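Local coordinates for protein dermonecrotic toxin (Pasteurella multocida, PDB 2EBF) that acts as a mitogenic toxin that induces bone resorption and is associated with atrophic rhinitis in pigs, this chain being its C-terminal region with a thiol protease-like catalytic triad, at residues K73-K78 with H96-L101; D173-A178 with T553-W558; H265-M270 with T291-L296; S415-G420 with K445-A450; A608-V613 with I696-V701. One frame throughout, in Å; residues are numbered along the deposited sequence.

Contact 1 of 5, residues K73-K78 with H96-L101; sequences KRILAK and HELMEL
Helices 70-84 and 88-108 form an antiparallel hairpin within the membrane localization domain, and Lys78 reaches from the first to pair with Glu97 on the second. Lys78 NZ lies 2.7 Å from Glu97 OE1 in a salt bridge that meets the oxygen on its anti side, 35° out of the carboxylate plane. CG of Lys78 stands anti to the backbone N (chi1 -173°), and further bends at chi2 and chi3 carry the aliphatic chain across the opposing helix, past Leu98, to the acid. On the way its CG runs past Leu98 CG at 4.0 Å, the two side chains sliding in opposite directions, and its CD comes within 4.1 Å of Leu101 CD1. Beside the salt bridge the contact is apolar. Ile75 CG2 touches Leu98 CD2 at 4.0 Å, those side chains crossing at about a right angle, while its CG1 rests 3.9 Å from Leu101 CB. The local axes approach to 10.0 Å at a crossing angle of -163°, bridged by the side chains of Ile75, Lys78, Leu98 and Leu101. Helix 115-129 packs against the hairpin through Phe118 on Ile75 and Leu125 on Leu98, and Leu57 of helix 54-60 also touches Ile75.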
# COMPACT_ATOMS: atom_id res chain seq x y z
N LYS A 73 -17.41 -23.95 19.13
CA LYS A 73 -18.52 -23.03 18.87
C LYS A 73 -18.11 -21.89 17.94
O LYS A 73 -18.83 -21.57 17.00
CB LYS A 73 -19.11 -22.50 20.17
CG LYS A 73 -19.92 -21.21 20.00
CD LYS A 73 -21.01 -21.02 21.05
CE LYS A 73 -20.46 -20.97 22.46
NZ LYS A 73 -20.52 -22.32 23.11
N ARG A 74 -16.95 -21.28 18.19
CA ARG A 74 -16.47 -20.17 17.36
C ARG A 74 -16.09 -20.62 15.96
O ARG A 74 -16.23 -19.86 15.01
CB ARG A 74 -15.31 -19.46 18.03
CG ARG A 74 -15.75 -18.53 19.16
CD ARG A 74 -14.60 -17.68 19.64
NE ARG A 74 -13.59 -18.50 20.28
CZ ARG A 74 -13.25 -18.43 21.56
NH1 ARG A 74 -13.84 -17.54 22.37
NH2 ARG A 74 -12.32 -19.25 22.04
N ILE A 75 -15.61 -21.85 15.83
CA ILE A 75 -15.33 -22.44 14.52
C ILE A 75 -16.62 -22.61 13.70
O ILE A 75 -16.68 -22.21 12.53
CB ILE A 75 -14.50 -23.75 14.67
CG1 ILE A 75 -13.02 -23.38 14.91
CG2 ILE A 75 -14.67 -24.67 13.47
CD1 ILE A 75 -12.16 -24.50 15.49
N LEU A 76 -17.66 -23.16 14.33
CA LEU A 76 -18.98 -23.32 13.72
C LEU A 76 -19.61 -21.99 13.34
O LEU A 76 -20.22 -21.85 12.27
CB LEU A 76 -19.93 -24.07 14.67
CG LEU A 76 -19.73 -25.57 14.81
CD1 LEU A 76 -20.53 -26.08 16.01
CD2 LEU A 76 -20.14 -26.31 13.53
N ALA A 77 -19.47 -21.01 14.24
CA ALA A 77 -19.99 -19.66 14.00
C ALA A 77 -19.33 -19.02 12.79
O ALA A 77 -20.01 -18.44 11.94
CB ALA A 77 -19.79 -18.79 15.23
N LYS A 78 -18.00 -19.13 12.71
CA LYS A 78 -17.24 -18.57 11.58
C LYS A 78 -17.57 -19.29 10.26
O LYS A 78 -17.66 -18.65 9.21
CB LYS A 78 -15.73 -18.59 11.86
CG LYS A 78 -14.93 -17.86 10.77
CD LYS A 78 -13.92 -16.89 11.32
CE LYS A 78 -14.54 -15.96 12.34
NZ LYS A 78 -13.83 -14.66 12.50
N HIS A 96 -9.80 -17.12 5.65
CA HIS A 96 -8.46 -17.06 6.25
C HIS A 96 -8.53 -17.06 7.79
O HIS A 96 -7.73 -17.72 8.44
CB HIS A 96 -7.67 -15.85 5.75
CG HIS A 96 -7.12 -16.00 4.36
ND1 HIS A 96 -7.59 -15.27 3.29
CD2 HIS A 96 -6.09 -16.75 3.87
CE1 HIS A 96 -6.90 -15.58 2.20
NE2 HIS A 96 -5.99 -16.48 2.53
N GLU A 97 -9.48 -16.32 8.36
CA GLU A 97 -9.72 -16.31 9.81
C GLU A 97 -10.04 -17.71 10.34
O GLU A 97 -9.49 -18.12 11.38
CB GLU A 97 -10.83 -15.31 10.17
CG GLU A 97 -10.44 -13.83 9.97
CD GLU A 97 -11.61 -12.86 10.18
OE1 GLU A 97 -12.71 -13.31 10.51
OE2 GLU A 97 -11.42 -11.64 10.01
N LEU A 98 -10.89 -18.44 9.62
CA LEU A 98 -11.23 -19.82 10.01
C LEU A 98 -10.00 -20.72 9.98
O LEU A 98 -9.83 -21.56 10.87
CB LEU A 98 -12.29 -20.41 9.09
CG LEU A 98 -13.36 -21.33 9.71
CD1 LEU A 98 -14.04 -22.24 8.69
CD2 LEU A 98 -12.95 -22.11 10.98
N MET A 99 -9.18 -20.55 8.96
CA MET A 99 -7.93 -21.30 8.88
C MET A 99 -7.11 -21.07 10.16
O MET A 99 -6.64 -22.03 10.76
CB MET A 99 -7.11 -20.89 7.66
CG MET A 99 -7.67 -21.33 6.30
SD MET A 99 -6.51 -20.74 5.04
CE MET A 99 -7.47 -21.01 3.57
N GLU A 100 -6.96 -19.81 10.58
CA GLU A 100 -6.23 -19.52 11.82
C GLU A 100 -6.86 -20.20 13.05
O GLU A 100 -6.14 -20.80 13.85
CB GLU A 100 -6.00 -18.02 12.07
CG GLU A 100 -5.23 -17.78 13.40
CD GLU A 100 -4.90 -16.32 13.71
OE1 GLU A 100 -4.91 -15.47 12.79
OE2 GLU A 100 -4.61 -16.04 14.89
N LEU A 101 -8.18 -20.12 13.18
CA LEU A 101 -8.87 -20.80 14.29
C LEU A 101 -8.53 -22.28 14.36
O LEU A 101 -8.31 -22.82 15.45
CB LEU A 101 -10.40 -20.62 14.19
CG LEU A 101 -10.95 -19.20 14.27
CD1 LEU A 101 -12.46 -19.24 14.38
CD2 LEU A 101 -10.35 -18.45 15.44

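Contact 2 of 5, residues D173-A178 with T553-W558; sequences DLIRFA and TELENW
Ile175 and Leu555 make the close apolar half of this contact, CG2 of the isoleucine lying 3.9 Å from CD1 of the leucine. The other branch of Ile175 ends in CD1, 3.8 Å from Trp558 CH2 and oblique to the indole ring. Leu555 and Trp558 both point at the helix from the two ends of a type II beta turn, closed by the bond from Trp558 N to Leu555 O; the loop carrying it is thus fastened to helix 171-180, with Gln140 of helix 135-143 touching both Ile175 and Leu555. Toward solvent the contact becomes polar and more open. Arg176, extended from CG to NE, sends NH2 to Thr553 O at 2.9 Å, a fairly straight bond (162°) lying near the guanidinium plane but reaching the oxygen from above its carbonyl plane. A water joins Arg176 NE to the same oxygen. Leu555 CG sits over one guanidinium face, and Asp173 OD1, one helical turn back, accepts from Arg176 NH1 at 2.8 Å, a salt bridge that helps fix the group's rotation.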
# COMPACT_ATOMS: atom_id res chain seq x y z
N ASP A 173 6.63 -8.06 -3.77
CA ASP A 173 7.31 -7.11 -2.89
C ASP A 173 6.50 -6.83 -1.61
O ASP A 173 7.08 -6.60 -0.56
CB ASP A 173 7.62 -5.81 -3.64
CG ASP A 173 8.78 -5.96 -4.60
OD1 ASP A 173 9.73 -6.73 -4.32
OD2 ASP A 173 8.75 -5.29 -5.65
N LEU A 174 5.17 -6.85 -1.71
CA LEU A 174 4.34 -6.69 -0.49
C LEU A 174 4.49 -7.92 0.43
O LEU A 174 4.48 -7.79 1.66
CB LEU A 174 2.88 -6.38 -0.83
CG LEU A 174 2.58 -4.92 -1.21
CD1 LEU A 174 1.34 -4.79 -2.09
CD2 LEU A 174 2.46 -4.01 0.02
N ILE A 175 4.68 -9.10 -0.18
CA ILE A 175 5.02 -10.30 0.59
C ILE A 175 6.39 -10.13 1.27
O ILE A 175 6.53 -10.44 2.45
CB ILE A 175 4.99 -11.59 -0.28
CG1 ILE A 175 3.55 -11.96 -0.64
CG2 ILE A 175 5.72 -12.76 0.42
CD1 ILE A 175 3.42 -13.02 -1.76
N ARG A 176 7.38 -9.63 0.53
CA ARG A 176 8.71 -9.41 1.12
C ARG A 176 8.65 -8.46 2.32
O ARG A 176 9.28 -8.72 3.36
CB ARG A 176 9.70 -8.90 0.07
CG ARG A 176 9.89 -9.84 -1.10
CD ARG A 176 10.99 -9.33 -2.01
NE ARG A 176 11.46 -10.35 -2.95
CZ ARG A 176 11.16 -10.38 -4.25
NH1 ARG A 176 10.38 -9.46 -4.79
NH2 ARG A 176 11.66 -11.35 -5.00
N PHE A 177 7.88 -7.38 2.18
CA PHE A 177 7.63 -6.46 3.30
C PHE A 177 7.02 -7.18 4.50
O PHE A 177 7.50 -7.01 5.62
CB PHE A 177 6.72 -5.30 2.84
CG PHE A 177 6.16 -4.47 3.98
CD1 PHE A 177 7.00 -3.67 4.75
CD2 PHE A 177 4.80 -4.49 4.27
CE1 PHE A 177 6.50 -2.91 5.80
CE2 PHE A 177 4.28 -3.72 5.31
CZ PHE A 177 5.13 -2.93 6.08
N ALA A 178 5.97 -7.98 4.26
CA ALA A 178 5.26 -8.68 5.33
C ALA A 178 6.18 -9.62 6.08
O ALA A 178 6.15 -9.68 7.30
CB ALA A 178 4.07 -9.45 4.76
N THR A 553 16.16 -11.72 -4.07
CA THR A 553 16.17 -13.11 -4.47
C THR A 553 14.72 -13.43 -4.81
O THR A 553 13.81 -13.03 -4.08
CB THR A 553 16.57 -14.02 -3.30
OG1 THR A 553 17.80 -13.56 -2.73
CG2 THR A 553 16.73 -15.45 -3.75
N GLU A 554 14.50 -14.12 -5.92
CA GLU A 554 13.18 -14.59 -6.27
C GLU A 554 12.52 -15.31 -5.07
O GLU A 554 13.16 -16.08 -4.36
CB GLU A 554 13.27 -15.53 -7.47
CG GLU A 554 11.95 -15.77 -8.15
CD GLU A 554 11.64 -14.78 -9.25
OE1 GLU A 554 12.30 -13.72 -9.35
OE2 GLU A 554 10.73 -15.08 -10.04
N LEU A 555 11.24 -15.03 -4.84
CA LEU A 555 10.48 -15.81 -3.87
C LEU A 555 10.39 -17.25 -4.36
O LEU A 555 10.40 -17.51 -5.57
CB LEU A 555 9.09 -15.22 -3.65
CG LEU A 555 9.04 -13.85 -2.96
CD1 LEU A 555 7.60 -13.31 -2.94
CD2 LEU A 555 9.64 -13.89 -1.53
N GLU A 556 10.35 -18.20 -3.42
CA GLU A 556 10.41 -19.61 -3.76
C GLU A 556 9.43 -19.98 -4.88
O GLU A 556 8.22 -19.83 -4.73
CB GLU A 556 10.18 -20.47 -2.52
CG GLU A 556 10.47 -21.94 -2.74
CD GLU A 556 10.07 -22.79 -1.56
OE1 GLU A 556 9.45 -22.26 -0.60
OE2 GLU A 556 10.39 -23.99 -1.59
N ASN A 557 9.98 -20.46 -5.99
CA ASN A 557 9.20 -20.99 -7.12
C ASN A 557 8.22 -19.99 -7.75
O ASN A 557 7.25 -20.40 -8.41
CB ASN A 557 8.48 -22.29 -6.70
CG ASN A 557 9.43 -23.40 -6.34
OD1 ASN A 557 10.51 -23.55 -6.94
ND2 ASN A 557 9.04 -24.22 -5.36
N TRP A 558 8.49 -18.69 -7.57
CA TRP A 558 7.56 -17.61 -7.94
C TRP A 558 7.16 -17.66 -9.40
O TRP A 558 8.00 -17.91 -10.26
CB TRP A 558 8.15 -16.23 -7.62
CG TRP A 558 7.14 -15.12 -7.69
CD1 TRP A 558 7.03 -14.16 -8.66
CD2 TRP A 558 6.06 -14.88 -6.77
NE1 TRP A 558 5.96 -13.34 -8.39
CE2 TRP A 558 5.35 -13.76 -7.24
CE3 TRP A 558 5.63 -15.53 -5.61
CZ2 TRP A 558 4.23 -13.25 -6.58
CZ3 TRP A 558 4.51 -15.02 -4.94
CH2 TRP A 558 3.83 -13.89 -5.43
O HOH W 1 12.94 -12.44 -1.31

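Contact 3 of 5, residues H265-M270 with T291-L296; sequences HSYEEM and TFFSML
Met270 and Phe293 meet at the centre of this buried contact, the methionine lying across the aromatic ring. Its CB sits over the face in a CH-pi contact, 4.1 Å from the Phe293 ring centroid and 28° off the normal. Farther along, SD makes an oblique Met-aromatic contact with the same ring, 3.8 Å from Phe293 CD2. Because the chain is extended beyond CG, the terminal CE carries on to the edge of the Phe292 ring, 4.2 Å from its CE2. Tyr267 comes to the rim of the Phe293 ring: Tyr267 CE2 approaches Phe293 CZ at 3.8 Å, near the Phe293 plane. Behind this first shell the start of helix 267-273 is fixed by polar bonds. Ser266 is the N-cap, its OG accepting from Glu269 N at 3.2 Å, and His265 ND1 gives a nearly straight bond (177°) to Glu269 OE1 at 2.9 Å, in the imidazole plane but from above the carboxylate. Farther out, Tyr267 stacks on Phe305. The contact joins the short helix 267-273 to helix 288-300, with Ile263 of strand 260-263 against Met270 and Leu296, Cys254 of strand 254-257 against Met270 and Phe292, and helix 234-248 behind Phe292.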
# COMPACT_ATOMS: atom_id res chain seq x y z
N HIS A 265 -0.22 4.51 25.11
CA HIS A 265 0.88 5.13 24.38
C HIS A 265 1.52 4.09 23.49
O HIS A 265 1.80 2.98 23.93
CB HIS A 265 1.96 5.68 25.31
CG HIS A 265 1.44 6.60 26.37
ND1 HIS A 265 1.47 7.97 26.23
CD2 HIS A 265 0.90 6.35 27.58
CE1 HIS A 265 0.96 8.52 27.32
NE2 HIS A 265 0.61 7.56 28.15
N SER A 266 1.77 4.45 22.23
CA SER A 266 2.37 3.51 21.30
C SER A 266 3.83 3.25 21.66
O SER A 266 4.50 4.10 22.26
CB SER A 266 2.24 4.03 19.87
OG SER A 266 3.08 5.16 19.66
N TYR A 267 4.30 2.06 21.31
CA TYR A 267 5.69 1.67 21.49
C TYR A 267 6.65 2.79 21.07
O TYR A 267 7.55 3.16 21.81
CB TYR A 267 5.97 0.41 20.67
CG TYR A 267 7.42 -0.03 20.67
CD1 TYR A 267 8.08 -0.32 19.48
CD2 TYR A 267 8.13 -0.16 21.87
CE1 TYR A 267 9.41 -0.73 19.48
CE2 TYR A 267 9.45 -0.57 21.88
CZ TYR A 267 10.08 -0.85 20.69
OH TYR A 267 11.40 -1.25 20.71
N GLU A 268 6.42 3.32 19.87
CA GLU A 268 7.31 4.33 19.28
C GLU A 268 7.24 5.67 19.99
O GLU A 268 8.25 6.36 20.13
CB GLU A 268 7.02 4.50 17.79
CG GLU A 268 7.35 3.28 16.94
CD GLU A 268 6.15 2.38 16.69
OE1 GLU A 268 5.10 2.56 17.34
OE2 GLU A 268 6.28 1.47 15.83
N GLU A 269 6.04 6.03 20.44
CA GLU A 269 5.87 7.24 21.23
C GLU A 269 6.71 7.17 22.50
O GLU A 269 7.43 8.12 22.84
CB GLU A 269 4.40 7.45 21.59
CG GLU A 269 4.19 8.58 22.58
CD GLU A 269 2.75 8.73 23.02
OE1 GLU A 269 2.51 9.50 23.97
OE2 GLU A 269 1.87 8.10 22.42
N MET A 270 6.62 6.05 23.20
CA MET A 270 7.38 5.85 24.43
C MET A 270 8.88 5.83 24.17
O MET A 270 9.64 6.46 24.90
CB MET A 270 6.95 4.57 25.12
CG MET A 270 5.53 4.62 25.62
SD MET A 270 5.22 3.24 26.73
CE MET A 270 3.56 3.63 27.27
N THR A 291 12.05 3.77 34.13
CA THR A 291 11.94 2.54 34.91
C THR A 291 10.78 1.69 34.39
O THR A 291 10.95 0.49 34.12
CB THR A 291 11.76 2.84 36.42
OG1 THR A 291 12.82 3.69 36.87
CG2 THR A 291 11.76 1.54 37.25
N PHE A 292 9.62 2.32 34.25
CA PHE A 292 8.41 1.68 33.74
C PHE A 292 8.64 1.04 32.36
O PHE A 292 8.28 -0.12 32.14
CB PHE A 292 7.27 2.70 33.68
CG PHE A 292 6.04 2.20 32.97
CD1 PHE A 292 5.07 1.47 33.66
CD2 PHE A 292 5.85 2.46 31.62
CE1 PHE A 292 3.92 1.01 33.02
CE2 PHE A 292 4.70 2.01 30.95
CZ PHE A 292 3.74 1.28 31.65
N PHE A 293 9.26 1.79 31.46
CA PHE A 293 9.50 1.34 30.09
C PHE A 293 10.61 0.29 30.03
O PHE A 293 10.54 -0.66 29.25
CB PHE A 293 9.82 2.54 29.19
CG PHE A 293 9.84 2.22 27.71
CD1 PHE A 293 10.98 2.46 26.95
CD2 PHE A 293 8.72 1.69 27.08
CE1 PHE A 293 11.01 2.18 25.58
CE2 PHE A 293 8.74 1.40 25.70
CZ PHE A 293 9.88 1.64 24.96
N SER A 294 11.64 0.47 30.87
CA SER A 294 12.76 -0.47 30.95
C SER A 294 12.32 -1.89 31.34
O SER A 294 12.85 -2.87 30.81
CB SER A 294 13.81 0.02 31.95
OG SER A 294 14.43 1.20 31.48
N MET A 295 11.36 -1.99 32.25
CA MET A 295 10.86 -3.30 32.65
C MET A 295 9.83 -3.88 31.70
O MET A 295 9.73 -5.09 31.58
CB MET A 295 10.38 -3.35 34.11
CG MET A 295 9.30 -2.38 34.53
SD MET A 295 9.31 -2.38 36.34
CE MET A 295 8.10 -1.12 36.72
N LEU A 296 9.08 -3.02 31.02
CA LEU A 296 8.26 -3.47 29.88
C LEU A 296 9.13 -4.21 28.88
O LEU A 296 8.78 -5.30 28.42
CB LEU A 296 7.56 -2.31 29.18
CG LEU A 296 6.23 -1.76 29.70
CD1 LEU A 296 5.74 -0.71 28.72
CD2 LEU A 296 5.19 -2.86 29.86

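Contact 4 of 5, residues S415-G420 with K445-A450; sequences SQFLQG and KLLQSA
A leucine methyl is set almost exactly over the centre of a phenylalanine ring: Leu447 CD1 stands 3.8 Å from the Phe417 ring centroid, just 9° off the normal, in a CH-pi contact. The sister methyl lies just outside the ring's border, CD2 of Leu447 3.5 Å from Phe417 CD2. With CG anti to the backbone N (chi1 173°), Phe417 is directed at helix 442-452, and its far end reaches the side chain of Gln448. This is packing between the C-terminal end of helix 407-418 and helix 442-452, in the C2 part of the toxin. The first helix stops here in a Schellman motif, with Gly420 at positive phi as C-prime and its N bonded to Phe417 O at 3.1 Å. Leu418, on the last helical turn, adds a looser touch, its CD2 4.3 Å from Ala450 CB. Gln419 folds back so that NE2 donates to Ser415 OG at 2.8 Å. Around the pair, Trp424 meets Phe417 edge-to-face, Leu427 of helix 425-434 touches Phe417 and Leu447, and Phe457 of strand 456-461 touches Leu447 and Ala450.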
# COMPACT_ATOMS: atom_id res chain seq x y z
N SER A 415 1.34 22.95 18.19
CA SER A 415 0.40 24.06 18.11
C SER A 415 0.24 24.73 19.48
O SER A 415 0.17 25.95 19.58
CB SER A 415 -0.95 23.57 17.58
OG SER A 415 -1.80 24.65 17.31
N GLN A 416 0.22 23.91 20.53
CA GLN A 416 0.20 24.41 21.91
C GLN A 416 1.44 25.24 22.26
O GLN A 416 1.33 26.33 22.84
CB GLN A 416 0.04 23.26 22.90
CG GLN A 416 -1.35 23.15 23.51
CD GLN A 416 -2.37 22.44 22.64
OE1 GLN A 416 -2.93 21.42 23.03
NE2 GLN A 416 -2.62 22.99 21.45
N PHE A 417 2.63 24.72 21.92
CA PHE A 417 3.87 25.43 22.16
C PHE A 417 3.87 26.79 21.47
O PHE A 417 4.22 27.80 22.09
CB PHE A 417 5.08 24.62 21.68
CG PHE A 417 6.38 25.37 21.75
CD1 PHE A 417 7.17 25.33 22.90
CD2 PHE A 417 6.81 26.16 20.68
CE1 PHE A 417 8.37 26.03 22.97
CE2 PHE A 417 8.00 26.87 20.74
CZ PHE A 417 8.78 26.81 21.89
N LEU A 418 3.48 26.81 20.20
CA LEU A 418 3.50 28.03 19.38
C LEU A 418 2.58 29.12 19.92
O LEU A 418 2.85 30.30 19.75
CB LEU A 418 3.13 27.71 17.94
CG LEU A 418 4.16 26.95 17.10
CD1 LEU A 418 3.57 26.62 15.74
CD2 LEU A 418 5.44 27.75 16.95
N GLN A 419 1.49 28.70 20.55
CA GLN A 419 0.49 29.63 21.10
C GLN A 419 0.76 30.00 22.56
O GLN A 419 -0.06 30.68 23.19
CB GLN A 419 -0.92 29.05 20.92
CG GLN A 419 -1.45 29.18 19.49
CD GLN A 419 -2.13 27.92 18.98
OE1 GLN A 419 -3.15 27.48 19.53
NE2 GLN A 419 -1.57 27.33 17.91
N GLY A 420 1.90 29.57 23.09
CA GLY A 420 2.32 29.95 24.44
C GLY A 420 1.71 29.12 25.56
O GLY A 420 1.79 29.49 26.73
N LYS A 445 15.93 24.96 20.00
CA LYS A 445 16.19 26.30 19.49
C LYS A 445 15.46 26.61 18.19
O LYS A 445 14.96 27.73 17.99
CB LYS A 445 17.69 26.52 19.31
CG LYS A 445 18.38 27.08 20.55
CD LYS A 445 19.89 26.86 20.51
CE LYS A 445 20.62 27.95 19.74
NZ LYS A 445 22.05 28.05 20.18
N LEU A 446 15.40 25.61 17.31
CA LEU A 446 14.69 25.73 16.03
C LEU A 446 13.21 25.99 16.28
O LEU A 446 12.62 26.89 15.69
CB LEU A 446 14.85 24.45 15.22
CG LEU A 446 14.98 24.44 13.70
CD1 LEU A 446 14.29 23.20 13.16
CD2 LEU A 446 14.48 25.70 12.98
N LEU A 447 12.61 25.18 17.16
CA LEU A 447 11.22 25.34 17.55
C LEU A 447 10.99 26.70 18.20
O LEU A 447 10.01 27.38 17.91
CB LEU A 447 10.83 24.27 18.56
CG LEU A 447 9.44 23.63 18.53
CD1 LEU A 447 9.08 23.14 19.92
CD2 LEU A 447 8.34 24.54 17.98
N GLN A 448 11.90 27.06 19.10
CA GLN A 448 11.83 28.34 19.80
C GLN A 448 11.82 29.49 18.79
O GLN A 448 11.03 30.43 18.91
CB GLN A 448 12.99 28.46 20.79
CG GLN A 448 12.89 29.62 21.79
CD GLN A 448 11.56 29.64 22.52
OE1 GLN A 448 10.74 30.53 22.30
NE2 GLN A 448 11.33 28.64 23.37
N SER A 449 12.68 29.39 17.77
CA SER A 449 12.78 30.45 16.76
C SER A 449 11.50 30.62 15.94
O SER A 449 11.14 31.74 15.59
CB SER A 449 13.98 30.23 15.84
OG SER A 449 13.72 29.21 14.88
N ALA A 450 10.81 29.52 15.66
CA ALA A 450 9.54 29.55 14.92
C ALA A 450 8.47 30.32 15.70
O ALA A 450 7.69 31.08 15.11
CB ALA A 450 9.07 28.12 14.61

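Contact 5 of 5, residues A608-V613 with I696-V701; sequences AIKNDV and ILILPV
Ile696 opens the second segment by pointing at the end of helix 596-610, its CD1 lying 4.0 Å from Ile609 O. The carbonyl O of Ile696 is passed by the lysine chain, with Lys610 CE 3.5 Å away. Leu697 turns to the other side of the strand, as alternation requires, and Ile698 faces the helix again. Its CD1 enters between two side chains, 3.8 Å from Ile609 CG2 and equally 3.8 Å from Lys610 CG, crossing both at a slant. Lys610 stays extended until a bend at chi4, and the chain carries its ammonium beyond the isoleucines, where Glu583 forms a salt bridge with it. Two waters also accept from Lys610 NZ: one, at 3.0 Å, accepts from Ile698 N as well, and the other lies 2.7 Å from Ile698 O. Within the C3 domain, this packs the last turn of helix 596-610 onto the outermost strand 697-700 of an antiparallel sheet; strand 676-681 pairs with it and brings Val680 against Ile609 and Ile696, while helices 583-591 and 701-711 pack on Leu697 and Leu699.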
# COMPACT_ATOMS: atom_id res chain seq x y z
N ALA A 608 -14.59 9.30 -45.74
CA ALA A 608 -13.76 8.83 -46.85
C ALA A 608 -13.63 7.30 -46.88
O ALA A 608 -13.86 6.67 -47.92
CB ALA A 608 -12.38 9.47 -46.78
N ILE A 609 -13.27 6.72 -45.74
CA ILE A 609 -13.10 5.27 -45.62
C ILE A 609 -14.42 4.55 -45.90
O ILE A 609 -14.46 3.60 -46.67
CB ILE A 609 -12.57 4.88 -44.22
CG1 ILE A 609 -11.17 5.46 -44.01
CG2 ILE A 609 -12.53 3.36 -44.08
CD1 ILE A 609 -10.78 5.63 -42.56
N LYS A 610 -15.50 5.02 -45.28
CA LYS A 610 -16.80 4.37 -45.43
C LYS A 610 -17.32 4.49 -46.86
O LYS A 610 -18.08 3.64 -47.32
CB LYS A 610 -17.81 4.96 -44.44
CG LYS A 610 -17.52 4.56 -43.02
CD LYS A 610 -18.51 5.17 -42.05
CE LYS A 610 -18.47 4.41 -40.73
NZ LYS A 610 -18.62 5.34 -39.57
N ASN A 611 -16.91 5.56 -47.55
CA ASN A 611 -17.28 5.78 -48.94
C ASN A 611 -16.21 5.41 -49.96
O ASN A 611 -16.27 5.84 -51.11
CB ASN A 611 -17.74 7.23 -49.15
CG ASN A 611 -19.09 7.49 -48.54
OD1 ASN A 611 -20.11 7.00 -49.04
ND2 ASN A 611 -19.12 8.25 -47.46
N ASP A 612 -15.25 4.59 -49.56
CA ASP A 612 -14.23 4.12 -50.49
C ASP A 612 -14.71 2.85 -51.21
O ASP A 612 -15.12 1.89 -50.56
CB ASP A 612 -12.90 3.88 -49.79
CG ASP A 612 -11.79 3.55 -50.76
OD1 ASP A 612 -11.44 2.37 -50.88
OD2 ASP A 612 -11.30 4.48 -51.45
N VAL A 613 -14.68 2.87 -52.54
CA VAL A 613 -15.15 1.74 -53.34
C VAL A 613 -14.36 0.46 -53.03
O VAL A 613 -14.93 -0.61 -52.84
CB VAL A 613 -15.09 2.05 -54.86
CG1 VAL A 613 -15.33 0.78 -55.69
CG2 VAL A 613 -16.08 3.13 -55.23
N ILE A 696 -18.96 -1.11 -42.53
CA ILE A 696 -17.60 -0.91 -42.03
C ILE A 696 -17.66 -0.21 -40.69
O ILE A 696 -18.13 0.94 -40.60
CB ILE A 696 -16.72 -0.09 -43.02
CG1 ILE A 696 -16.68 -0.75 -44.41
CG2 ILE A 696 -15.30 0.13 -42.46
CD1 ILE A 696 -16.20 0.19 -45.51
N LEU A 697 -17.21 -0.90 -39.65
CA LEU A 697 -17.22 -0.38 -38.29
C LEU A 697 -15.95 0.41 -37.97
O LEU A 697 -14.84 -0.13 -38.02
CB LEU A 697 -17.39 -1.53 -37.28
CG LEU A 697 -17.38 -1.16 -35.79
CD1 LEU A 697 -18.45 -0.12 -35.44
CD2 LEU A 697 -17.59 -2.41 -34.94
N ILE A 698 -16.12 1.69 -37.64
CA ILE A 698 -14.99 2.54 -37.26
C ILE A 698 -15.20 3.12 -35.87
O ILE A 698 -16.15 3.89 -35.64
CB ILE A 698 -14.74 3.67 -38.30
CG1 ILE A 698 -14.48 3.05 -39.68
CG2 ILE A 698 -13.58 4.59 -37.85
CD1 ILE A 698 -14.41 4.06 -40.82
N LEU A 699 -14.33 2.72 -34.94
CA LEU A 699 -14.35 3.23 -33.57
C LEU A 699 -12.94 3.29 -33.02
O LEU A 699 -12.06 2.56 -33.49
CB LEU A 699 -15.19 2.33 -32.65
CG LEU A 699 -16.71 2.32 -32.70
CD1 LEU A 699 -17.23 1.06 -31.98
CD2 LEU A 699 -17.32 3.60 -32.10
N PRO A 700 -12.72 4.13 -31.98
CA PRO A 700 -11.43 4.01 -31.31
C PRO A 700 -11.28 2.58 -30.80
O PRO A 700 -12.27 1.97 -30.39
CB PRO A 700 -11.56 5.00 -30.15
CG PRO A 700 -12.58 6.01 -30.64
CD PRO A 700 -13.57 5.16 -31.37
N VAL A 701 -10.06 2.04 -30.85
CA VAL A 701 -9.86 0.60 -30.66
C VAL A 701 -10.51 0.03 -29.37
O VAL A 701 -11.11 -1.04 -29.40
CB VAL A 701 -8.37 0.14 -30.83
CG1 VAL A 701 -7.93 0.23 -32.30
CG2 VAL A 701 -7.43 0.94 -29.94
O HOH W 2 -18.92 2.83 -37.97
O HOH W 3 -18.42 4.97 -36.71

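From the N terminus, contact 1 closes first, a short helical hairpin within the membrane localization domain. Contact 2 opens on helix 171-180 and is completed only some 375 residues later, so it encloses a large part of the chain, including the six-stranded mixed sheet. Within that long excursion lie contact 3 and then contact 4, each a local closure completed before the next begins; their centres are 26 Å apart, on the same side of the chain's centre. Contact 2 thereby brings the loop between strands 537-539 and 567-568 back to helix 171-180. Contact 5 follows separately in the C3 domain, tying helix 596-610 to an edge strand, about 73 Å from contact 3 between centres. No two contacts cross or touch.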